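Local coordinates for abietadiene synthase, chloroplastic (Abies grandis, PDB 3S9V), which is a plant terpene synthase, a large and predominantly helical protein that combines an N-terminal terpene synthase domain with a metal-binding terpene synthase domain, at residues 630-635 / 674-679; 682-687 / 698-703; 623-628 / 694-699; 376-381 / 726-731. All blocks are in the same frame, centred on the assembly; numbering follows the deposited sequence.

Interaction 1. Residues 630-635 / 674-679; sequences EYIENA and MGLTGR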
# COMPACT_ATOMS: atom_id res chain seq x y z
N GLU A 630 35.53 8.18 -9.85
CA GLU A 630 35.59 9.17 -10.91
C GLU A 630 34.51 8.91 -11.94
O GLU A 630 33.85 9.84 -12.39
CB GLU A 630 36.95 9.20 -11.59
CG GLU A 630 37.02 10.19 -12.75
CD GLU A 630 38.43 10.44 -13.25
OE1 GLU A 630 39.12 9.47 -13.62
OE2 GLU A 630 38.86 11.62 -13.27
N TYR A 631 34.33 7.65 -12.31
CA TYR A 631 33.31 7.30 -13.31
C TYR A 631 31.92 7.66 -12.81
O TYR A 631 31.19 8.43 -13.45
CB TYR A 631 33.36 5.81 -13.64
CG TYR A 631 32.20 5.36 -14.50
CD1 TYR A 631 31.08 4.75 -13.94
CD2 TYR A 631 32.20 5.58 -15.88
CE1 TYR A 631 29.99 4.37 -14.73
CE2 TYR A 631 31.12 5.21 -16.68
CZ TYR A 631 30.02 4.60 -16.09
OH TYR A 631 28.95 4.22 -16.87
N ILE A 632 31.55 7.10 -11.66
CA ILE A 632 30.25 7.37 -11.08
C ILE A 632 29.92 8.85 -10.94
O ILE A 632 28.79 9.24 -11.19
CB ILE A 632 30.09 6.65 -9.72
CG1 ILE A 632 29.41 5.31 -9.95
CG2 ILE A 632 29.23 7.48 -8.77
CD1 ILE A 632 28.05 5.43 -10.64
N GLU A 633 30.88 9.67 -10.54
CA GLU A 633 30.60 11.10 -10.41
C GLU A 633 30.13 11.72 -11.73
O GLU A 633 29.18 12.50 -11.74
CB GLU A 633 31.83 11.85 -9.89
CG GLU A 633 32.12 11.59 -8.41
CD GLU A 633 30.89 11.76 -7.52
OE1 GLU A 633 30.22 12.82 -7.60
OE2 GLU A 633 30.59 10.84 -6.72
N ASN A 634 30.79 11.39 -12.84
CA ASN A 634 30.39 11.91 -14.15
C ASN A 634 29.15 11.18 -14.69
O ASN A 634 28.25 11.80 -15.25
CB ASN A 634 31.53 11.76 -15.15
CG ASN A 634 31.21 12.40 -16.49
OD1 ASN A 634 31.14 13.62 -16.60
ND2 ASN A 634 31.01 11.58 -17.51
N ALA A 635 29.13 9.86 -14.52
CA ALA A 635 28.03 9.03 -15.00
C ALA A 635 26.70 9.32 -14.30
O ALA A 635 25.63 9.13 -14.89
CB ALA A 635 28.42 7.54 -14.86
N MET A 674 19.36 10.60 -6.95
CA MET A 674 18.46 10.20 -8.01
C MET A 674 19.31 9.79 -9.20
O MET A 674 19.13 8.72 -9.77
CB MET A 674 17.54 11.37 -8.41
CG MET A 674 16.72 11.13 -9.67
SD MET A 674 16.05 12.66 -10.40
CE MET A 674 17.56 13.34 -11.04
N GLY A 675 20.24 10.66 -9.56
CA GLY A 675 21.13 10.38 -10.67
C GLY A 675 21.97 9.14 -10.41
O GLY A 675 22.15 8.31 -11.31
N LEU A 676 22.48 9.00 -9.19
CA LEU A 676 23.29 7.85 -8.85
C LEU A 676 22.52 6.55 -9.00
O LEU A 676 22.97 5.64 -9.69
CB LEU A 676 23.84 7.96 -7.41
CG LEU A 676 24.68 6.78 -6.89
CD1 LEU A 676 25.88 6.58 -7.80
CD2 LEU A 676 25.14 7.05 -5.44
N THR A 677 21.34 6.45 -8.39
CA THR A 677 20.56 5.22 -8.50
C THR A 677 20.16 4.91 -9.94
O THR A 677 20.15 3.74 -10.34
CB THR A 677 19.27 5.26 -7.63
OG1 THR A 677 18.41 6.31 -8.08
CG2 THR A 677 19.62 5.46 -6.16
N GLY A 678 19.85 5.94 -10.72
CA GLY A 678 19.46 5.71 -12.10
C GLY A 678 20.63 5.13 -12.88
O GLY A 678 20.48 4.16 -13.62
N ARG A 679 21.79 5.74 -12.70
CA ARG A 679 22.99 5.27 -13.38
C ARG A 679 23.32 3.82 -13.07
O ARG A 679 23.60 3.03 -13.97
CB ARG A 679 24.19 6.11 -12.98
CG ARG A 679 25.49 5.65 -13.64
CD ARG A 679 25.59 6.30 -14.99
NE ARG A 679 25.41 5.39 -16.10
CZ ARG A 679 25.19 5.78 -17.35
NH1 ARG A 679 25.05 4.87 -18.31
NH2 ARG A 679 25.09 7.07 -17.66

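Interaction 2. Residues 682-687 / 698-703; sequences NDTKTY and SAIQCY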
# COMPACT_ATOMS: atom_id res chain seq x y z
N ASN A 682 20.80 1.15 -14.41
CA ASN A 682 21.00 1.12 -15.85
C ASN A 682 22.26 0.32 -16.22
O ASN A 682 22.24 -0.50 -17.14
CB ASN A 682 21.12 2.56 -16.37
CG ASN A 682 21.32 2.64 -17.88
OD1 ASN A 682 22.34 2.21 -18.41
ND2 ASN A 682 20.33 3.21 -18.58
N ASP A 683 23.34 0.55 -15.47
CA ASP A 683 24.62 -0.12 -15.71
C ASP A 683 24.67 -1.60 -15.36
O ASP A 683 25.23 -2.40 -16.11
CB ASP A 683 25.74 0.62 -14.96
CG ASP A 683 26.33 1.78 -15.77
OD1 ASP A 683 25.60 2.39 -16.59
OD2 ASP A 683 27.52 2.09 -15.57
N THR A 684 24.10 -1.98 -14.22
CA THR A 684 24.11 -3.39 -13.82
C THR A 684 23.37 -4.23 -14.86
O THR A 684 23.63 -5.42 -15.01
CB THR A 684 23.42 -3.59 -12.46
OG1 THR A 684 22.09 -3.07 -12.52
CG2 THR A 684 24.20 -2.89 -11.36
N LYS A 685 22.47 -3.59 -15.60
CA LYS A 685 21.68 -4.26 -16.62
C LYS A 685 22.39 -4.23 -17.97
O LYS A 685 22.98 -5.22 -18.40
CB LYS A 685 20.32 -3.57 -16.74
CG LYS A 685 19.26 -4.34 -17.52
CD LYS A 685 18.63 -5.44 -16.67
CE LYS A 685 17.41 -6.05 -17.36
NZ LYS A 685 16.71 -7.04 -16.49
N THR A 686 22.34 -3.08 -18.63
CA THR A 686 22.93 -2.88 -19.95
C THR A 686 24.40 -3.25 -20.12
O THR A 686 24.82 -3.60 -21.23
CB THR A 686 22.77 -1.42 -20.43
OG1 THR A 686 23.46 -0.54 -19.53
CG2 THR A 686 21.30 -1.04 -20.50
N TYR A 687 25.19 -3.19 -19.05
CA TYR A 687 26.61 -3.52 -19.17
C TYR A 687 26.74 -4.90 -19.81
O TYR A 687 27.78 -5.23 -20.39
CB TYR A 687 27.29 -3.50 -17.80
CG TYR A 687 27.72 -4.85 -17.26
CD1 TYR A 687 26.78 -5.77 -16.78
CD2 TYR A 687 29.06 -5.22 -17.25
CE1 TYR A 687 27.17 -7.01 -16.29
CE2 TYR A 687 29.47 -6.46 -16.76
CZ TYR A 687 28.52 -7.35 -16.29
OH TYR A 687 28.92 -8.58 -15.81
N SER A 698 32.22 1.31 -17.33
CA SER A 698 30.91 1.26 -16.70
C SER A 698 31.04 1.02 -15.20
O SER A 698 32.12 0.75 -14.69
CB SER A 698 30.05 0.15 -17.33
OG SER A 698 30.46 -1.14 -16.91
N ALA A 699 29.92 1.12 -14.49
CA ALA A 699 29.95 0.90 -13.06
C ALA A 699 30.70 -0.39 -12.74
O ALA A 699 31.73 -0.36 -12.07
CB ALA A 699 28.54 0.84 -12.52
N ILE A 700 30.20 -1.52 -13.24
CA ILE A 700 30.82 -2.82 -12.98
C ILE A 700 32.27 -2.89 -13.48
O ILE A 700 33.17 -3.21 -12.71
CB ILE A 700 30.03 -3.98 -13.64
CG1 ILE A 700 28.63 -4.09 -13.02
CG2 ILE A 700 30.76 -5.29 -13.43
CD1 ILE A 700 27.71 -2.93 -13.34
N GLN A 701 32.48 -2.58 -14.75
CA GLN A 701 33.81 -2.61 -15.35
C GLN A 701 34.84 -1.83 -14.54
O GLN A 701 35.96 -2.29 -14.31
CB GLN A 701 33.76 -2.08 -16.78
CG GLN A 701 32.90 -2.92 -17.71
CD GLN A 701 32.82 -2.35 -19.12
OE1 GLN A 701 32.26 -1.28 -19.34
NE2 GLN A 701 33.38 -3.08 -20.09
N CYS A 702 34.44 -0.63 -14.11
CA CYS A 702 35.32 0.23 -13.33
C CYS A 702 35.60 -0.31 -11.94
O CYS A 702 36.72 -0.22 -11.44
CB CYS A 702 34.73 1.64 -13.23
SG CYS A 702 34.70 2.55 -14.80
N TYR A 703 34.57 -0.87 -11.30
CA TYR A 703 34.75 -1.39 -9.96
C TYR A 703 35.73 -2.55 -10.02
O TYR A 703 36.57 -2.73 -9.13
CB TYR A 703 33.43 -1.89 -9.37
CG TYR A 703 33.55 -2.20 -7.90
CD1 TYR A 703 33.84 -1.19 -6.98
CD2 TYR A 703 33.43 -3.50 -7.43
CE1 TYR A 703 34.01 -1.47 -5.64
CE2 TYR A 703 33.60 -3.80 -6.07
CZ TYR A 703 33.90 -2.77 -5.19
OH TYR A 703 34.08 -3.03 -3.85

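Interaction 3. Residues 623-628 / 694-699; sequences KYVPSF and GEVASA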
# COMPACT_ATOMS: atom_id res chain seq x y z
N LYS A 623 39.67 5.23 -25.09
CA LYS A 623 39.46 3.93 -24.46
C LYS A 623 40.02 3.91 -23.05
O LYS A 623 40.79 3.03 -22.68
CB LYS A 623 40.11 2.82 -25.30
CG LYS A 623 39.43 2.58 -26.64
CD LYS A 623 40.00 1.35 -27.32
CE LYS A 623 39.29 1.06 -28.63
NZ LYS A 623 39.81 -0.19 -29.26
N TYR A 624 39.61 4.91 -22.27
CA TYR A 624 40.06 5.04 -20.89
C TYR A 624 39.00 4.48 -19.95
O TYR A 624 37.80 4.65 -20.17
CB TYR A 624 40.32 6.51 -20.57
CG TYR A 624 40.81 6.77 -19.16
CD1 TYR A 624 42.03 6.25 -18.72
CD2 TYR A 624 40.07 7.55 -18.28
CE1 TYR A 624 42.49 6.49 -17.43
CE2 TYR A 624 40.52 7.81 -16.98
CZ TYR A 624 41.74 7.27 -16.56
OH TYR A 624 42.19 7.51 -15.28
N VAL A 625 39.46 3.80 -18.91
CA VAL A 625 38.55 3.23 -17.93
C VAL A 625 38.93 3.84 -16.59
O VAL A 625 39.83 3.36 -15.91
CB VAL A 625 38.68 1.71 -17.86
CG1 VAL A 625 37.77 1.16 -16.78
CG2 VAL A 625 38.34 1.10 -19.20
N PRO A 626 38.24 4.92 -16.19
CA PRO A 626 38.53 5.58 -14.92
C PRO A 626 38.17 4.71 -13.72
O PRO A 626 37.57 3.65 -13.88
CB PRO A 626 37.68 6.85 -14.99
CG PRO A 626 36.49 6.39 -15.78
CD PRO A 626 37.12 5.58 -16.88
N SER A 627 38.55 5.16 -12.53
CA SER A 627 38.23 4.44 -11.32
C SER A 627 36.72 4.53 -11.12
O SER A 627 36.04 5.30 -11.81
CB SER A 627 38.93 5.06 -10.11
OG SER A 627 38.37 6.33 -9.80
N PHE A 628 36.20 3.77 -10.17
CA PHE A 628 34.77 3.78 -9.88
C PHE A 628 34.28 5.18 -9.49
O PHE A 628 33.39 5.74 -10.14
CB PHE A 628 34.44 2.79 -8.76
CG PHE A 628 32.97 2.67 -8.48
CD1 PHE A 628 32.12 2.03 -9.38
CD2 PHE A 628 32.42 3.22 -7.32
CE1 PHE A 628 30.75 1.93 -9.13
CE2 PHE A 628 31.05 3.13 -7.07
CZ PHE A 628 30.22 2.49 -7.97
N GLY A 694 31.31 -2.38 -27.25
CA GLY A 694 32.44 -1.48 -27.30
C GLY A 694 32.84 -0.88 -25.96
O GLY A 694 33.76 -1.38 -25.30
N GLU A 695 32.16 0.19 -25.57
CA GLU A 695 32.41 0.89 -24.31
C GLU A 695 32.88 -0.05 -23.21
O GLU A 695 32.17 -0.99 -22.84
CB GLU A 695 31.15 1.63 -23.86
CG GLU A 695 30.58 2.58 -24.91
CD GLU A 695 29.31 3.26 -24.45
OE1 GLU A 695 29.36 4.03 -23.46
OE2 GLU A 695 28.25 3.04 -25.07
N VAL A 696 34.07 0.21 -22.68
CA VAL A 696 34.63 -0.63 -21.63
C VAL A 696 34.59 0.07 -20.28
O VAL A 696 35.12 -0.44 -19.29
CB VAL A 696 36.08 -1.03 -21.96
CG1 VAL A 696 36.56 -2.11 -21.00
CG2 VAL A 696 36.18 -1.50 -23.40
N ALA A 697 33.94 1.24 -20.23
CA ALA A 697 33.85 2.00 -18.99
C ALA A 697 32.44 2.02 -18.43
O ALA A 697 31.55 2.67 -18.99
CB ALA A 697 34.34 3.42 -19.23
N SER A 698 32.22 1.31 -17.33
CA SER A 698 30.91 1.26 -16.70
C SER A 698 31.04 1.02 -15.20
O SER A 698 32.12 0.75 -14.69
CB SER A 698 30.05 0.15 -17.33
OG SER A 698 30.46 -1.14 -16.91
N ALA A 699 29.92 1.12 -14.49
CA ALA A 699 29.95 0.90 -13.06
C ALA A 699 30.70 -0.39 -12.74
O ALA A 699 31.73 -0.36 -12.07
CB ALA A 699 28.54 0.84 -12.52

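Interaction 4. Residues 376-381 / 726-731; sequences SFPGET and ALEELN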
# COMPACT_ATOMS: atom_id res chain seq x y z
N SER A 376 11.99 2.26 4.06
CA SER A 376 12.94 2.35 5.13
C SER A 376 14.02 3.40 4.93
O SER A 376 14.28 3.84 3.80
CB SER A 376 13.62 1.00 5.31
OG SER A 376 14.28 0.65 4.11
N PHE A 377 14.65 3.77 6.04
CA PHE A 377 15.72 4.74 6.06
C PHE A 377 17.01 3.99 6.38
O PHE A 377 16.97 2.87 6.88
CB PHE A 377 15.47 5.79 7.15
CG PHE A 377 14.22 6.58 6.95
CD1 PHE A 377 13.62 6.66 5.69
CD2 PHE A 377 13.65 7.28 8.01
CE1 PHE A 377 12.47 7.41 5.50
CE2 PHE A 377 12.50 8.04 7.82
CZ PHE A 377 11.91 8.11 6.56
N PRO A 378 18.16 4.60 6.08
CA PRO A 378 19.42 3.92 6.36
C PRO A 378 19.55 3.57 7.83
O PRO A 378 19.18 4.37 8.70
CB PRO A 378 20.47 4.92 5.89
CG PRO A 378 19.77 6.25 6.04
CD PRO A 378 18.39 5.95 5.54
N GLY A 379 20.06 2.38 8.11
CA GLY A 379 20.25 1.95 9.48
C GLY A 379 19.06 1.33 10.18
O GLY A 379 19.15 1.00 11.36
N GLU A 380 17.94 1.16 9.49
CA GLU A 380 16.78 0.56 10.14
C GLU A 380 16.80 -0.95 9.91
O GLU A 380 16.05 -1.48 9.07
CB GLU A 380 15.49 1.18 9.62
CG GLU A 380 15.45 2.69 9.85
CD GLU A 380 14.08 3.30 9.62
OE1 GLU A 380 13.45 3.01 8.58
OE2 GLU A 380 13.63 4.10 10.47
N THR A 381 17.67 -1.63 10.65
CA THR A 381 17.83 -3.08 10.55
C THR A 381 16.51 -3.85 10.65
O THR A 381 16.31 -4.83 9.94
CB THR A 381 18.79 -3.58 11.66
OG1 THR A 381 20.08 -3.00 11.47
CG2 THR A 381 18.92 -5.09 11.61
N ALA A 726 21.73 3.63 -1.52
CA ALA A 726 21.40 4.93 -2.11
C ALA A 726 19.89 5.12 -2.19
O ALA A 726 19.39 6.22 -1.99
CB ALA A 726 22.01 5.03 -3.50
N LEU A 727 19.17 4.04 -2.51
CA LEU A 727 17.72 4.11 -2.61
C LEU A 727 17.13 4.32 -1.22
O LEU A 727 16.11 4.99 -1.05
CB LEU A 727 17.15 2.82 -3.22
CG LEU A 727 17.19 2.67 -4.74
CD1 LEU A 727 16.85 1.24 -5.14
CD2 LEU A 727 16.21 3.66 -5.37
N GLU A 728 17.80 3.74 -0.23
CA GLU A 728 17.36 3.86 1.15
C GLU A 728 17.57 5.31 1.59
O GLU A 728 16.71 5.89 2.25
CB GLU A 728 18.17 2.90 2.01
CG GLU A 728 17.52 2.53 3.33
CD GLU A 728 18.00 1.17 3.83
OE1 GLU A 728 19.23 0.96 3.91
OE2 GLU A 728 17.14 0.33 4.16
N GLU A 729 18.70 5.89 1.22
CA GLU A 729 18.98 7.27 1.56
C GLU A 729 18.01 8.18 0.81
O GLU A 729 17.56 9.21 1.33
CB GLU A 729 20.44 7.65 1.22
CG GLU A 729 20.77 9.10 1.60
CD GLU A 729 22.25 9.46 1.53
OE1 GLU A 729 22.56 10.67 1.67
OE2 GLU A 729 23.10 8.55 1.36
N LEU A 730 17.67 7.79 -0.42
CA LEU A 730 16.74 8.56 -1.24
C LEU A 730 15.35 8.58 -0.59
O LEU A 730 14.62 9.57 -0.70
CB LEU A 730 16.66 7.97 -2.65
CG LEU A 730 15.84 8.76 -3.67
CD1 LEU A 730 16.43 10.17 -3.80
CD2 LEU A 730 15.85 8.05 -5.00
N ASN A 731 14.97 7.49 0.08
CA ASN A 731 13.67 7.46 0.75
C ASN A 731 13.64 8.55 1.81
O ASN A 731 12.70 9.33 1.89
CB ASN A 731 13.41 6.13 1.46
CG ASN A 731 12.98 5.03 0.53
OD1 ASN A 731 12.30 5.27 -0.47
ND2 ASN A 731 13.33 3.79 0.88
O HOH W 1 20.93 0.53 6.51

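Interaction 1. Residues 630-635 / 674-679
Two flat groups, the Tyr631 ring and the Arg679 guanidinium, meet here with their planes 66° apart. The phenol ring carries Ala635 CB 3.5 Å above one face, offset toward the rim, one turn further along its own helix. Over one face of the guanidinium sits Tyr631 OH, in plain contact 3.8 Å from Arg679 NE. Ala635 O lies in plane at its edge, where Arg679 NH2 gives only a weak hydrogen bond of 3.5 Å. Asp683 binds more strongly: it forms a salt bridge with Arg679 NE and takes a hydrogen bond from Tyr631 OH, consistent with one carboxylate holding both groups in place. With Arg679 CG anti to the backbone N (chi1 179°), it lies 3.7 Å from Ala635 CB; bends at chi2 and chi3 then bring the guanidinium to Tyr631 OH and Ala635 O. Beside this polar cluster the contact is apolar. Leu676 CD1 sits across Ile632, 3.6 Å from Ile632 CG2 and 3.8 Å from Ile632 CD1, the two side chains crossing at about a right angle. Segments 630-635 and 674-679 cross steeply, at 110°, a buried helix crossing within the all-helical metal-binding domain of a terpene synthase.

Interaction 2. Residues 682-687 / 698-703
Hydrogen bonding dominates one end of this contact. Asp683, on helix 669-693, points its carboxylate at the first turn of helix 699-706 and accepts from Ala699 N through the anti lone pair of Asp683 OD2, a nearly straight bond of 2.8 Å. Just before that turn, Ser698 is the N-cap: its hydroxyl takes the crowded position between backbone N and carbonyl carbon (chi1 74°), where Ser698 OG accepts from Gln701 N at 3.3 Å. On the other helix Thr686 OG1 donates to Asn682 O from above the carbonyl plane. The spacing of Asn682, Thr686 and Glu690 matches the NSE/DTE metal-binding signature of terpene synthases.

Apolar and CH-pi contacts hold the other end. Ile700 lies across the Tyr687 ring, with Ile700 CB over one face at 4.2 Å from the ring centroid and Ile700 CG2 3.8 Å from Tyr687 CE2; the ring itself is poorly ordered. The other branch of Ile700 ends in CD1, and Ile700 CD1 rests 3.7 Å from Thr684 CA.

A buried carboxylate gripped by Arg679, by Tyr631 and by the first peptide N-H of a helix is well placed to remain ionised, and its charge probably steadies the helix start.

Interaction 3. Residues 623-628 / 694-699
Three side chains share one choice of first torsion: Val625 CG1 (chi1 177°), Val696 CG1 (chi1 -169°) and Phe628 CG (chi1 -176°) all stand anti to their backbone N. For Val625 this turns the second branch, CG2, onto the facing loop, where Val625 CG2 comes 3.6 Å from Val696 O and 4.1 Å from Val696 CG1. For Phe628 it swings the ring toward the start of helix 699-706, so that Ala699 O lies near the ring plane at its edge, 3.6 Å from Phe628 CD1. Ala699 CB completes that meeting at 4.2 Å from Phe628 CE1.

Between these two points Ala697 directs its methyl at the other chain segment. Ala697 CB nestles against Tyr624 O at 3.8 Å and against Pro626 CD at 4.2 Å. Pro626 in turn has its N over one face of the Tyr624 ring. The loops run nearly alongside each other, each linking two helices: 623-628 opens with a Schellman motif at Lys623 and closes with Ser627 as N-cap of helix 628-638.

No hydrogen bond crosses between the segments. Instead, Val625 O accepts from Lys705 and Phe628 N donates to Asp706, both at the far end of helix 699-706. The loops therefore meet by van der Waals contact, of methyl and ring carbons with each other and with backbone carbonyls, while directional bonds tie 623-628 to the neighbouring helix.

Interaction 4. Residues 376-381 / 726-731
Glu728 and Asn731, one turn apart on helix 712-736, grip the loop 376-381 by its backbone and by one hydroxyl. Ser376 OG donates to Glu728 OE2 at 2.9 Å, using the anti lone pair of that oxygen. Asn731 ND2 meets Ser376 O at 3.1 Å, in the carbonyl plane and on a lone pair. The extended Glu728 chain lies against the Phe377-Pro378 peptide, just beyond these bonds, with Glu728 CG 3.4 Å from Phe377 C, while Pro378 CD rests 3.7 Å from Glu728 O. A water links the other carboxylate oxygen to the turn, accepting from Gly379 N at 2.6 Å and donating to Glu728 OE1 at 3.1 Å.

The second shell fixes the loop's shape. A type II turn from Phe377 to Glu380 uses the positive phi of Gly379 (85°), and Glu380 OE1 takes Phe377 N from above its carboxylate plane at 2.9 Å. Arg331 forms a salt bridge with Glu380 and a cation-pi contact with Phe377; Trp425 and His426 donate to Asn731 OD1 and so set its amide.

Leu730 packs on Phe670 and Phe748 of neighbouring helices. The loop before helix 381-397 meets helix 712-736, N-terminal region against metal-binding region.

How the interactions relate
Interactions 1, 2 and 3 form one cluster, with centres 9 to 13 Å apart, inside the metal-binding domain. Interactions 1 and 2 are buried and share helix 669-693; the Tyr631 ring also packs on Ser698 and Ala699, so Tyr631 joins helix 628-638 to the start of helix 699-706. Interaction 3 lies farther out, where the loops before those two helices meet, and it shares Ser698 and Ala699 with interaction 2. The buried pair mixes apolar contact with a shared carboxylate; no hydrogen bond crosses the outer one. Interaction 4 stands apart, partly buried, its polar and water-bridged chemistry spanning two domains; it touches interaction 1 only through packing, chiefly of Thr677 on Ala726 and Leu727.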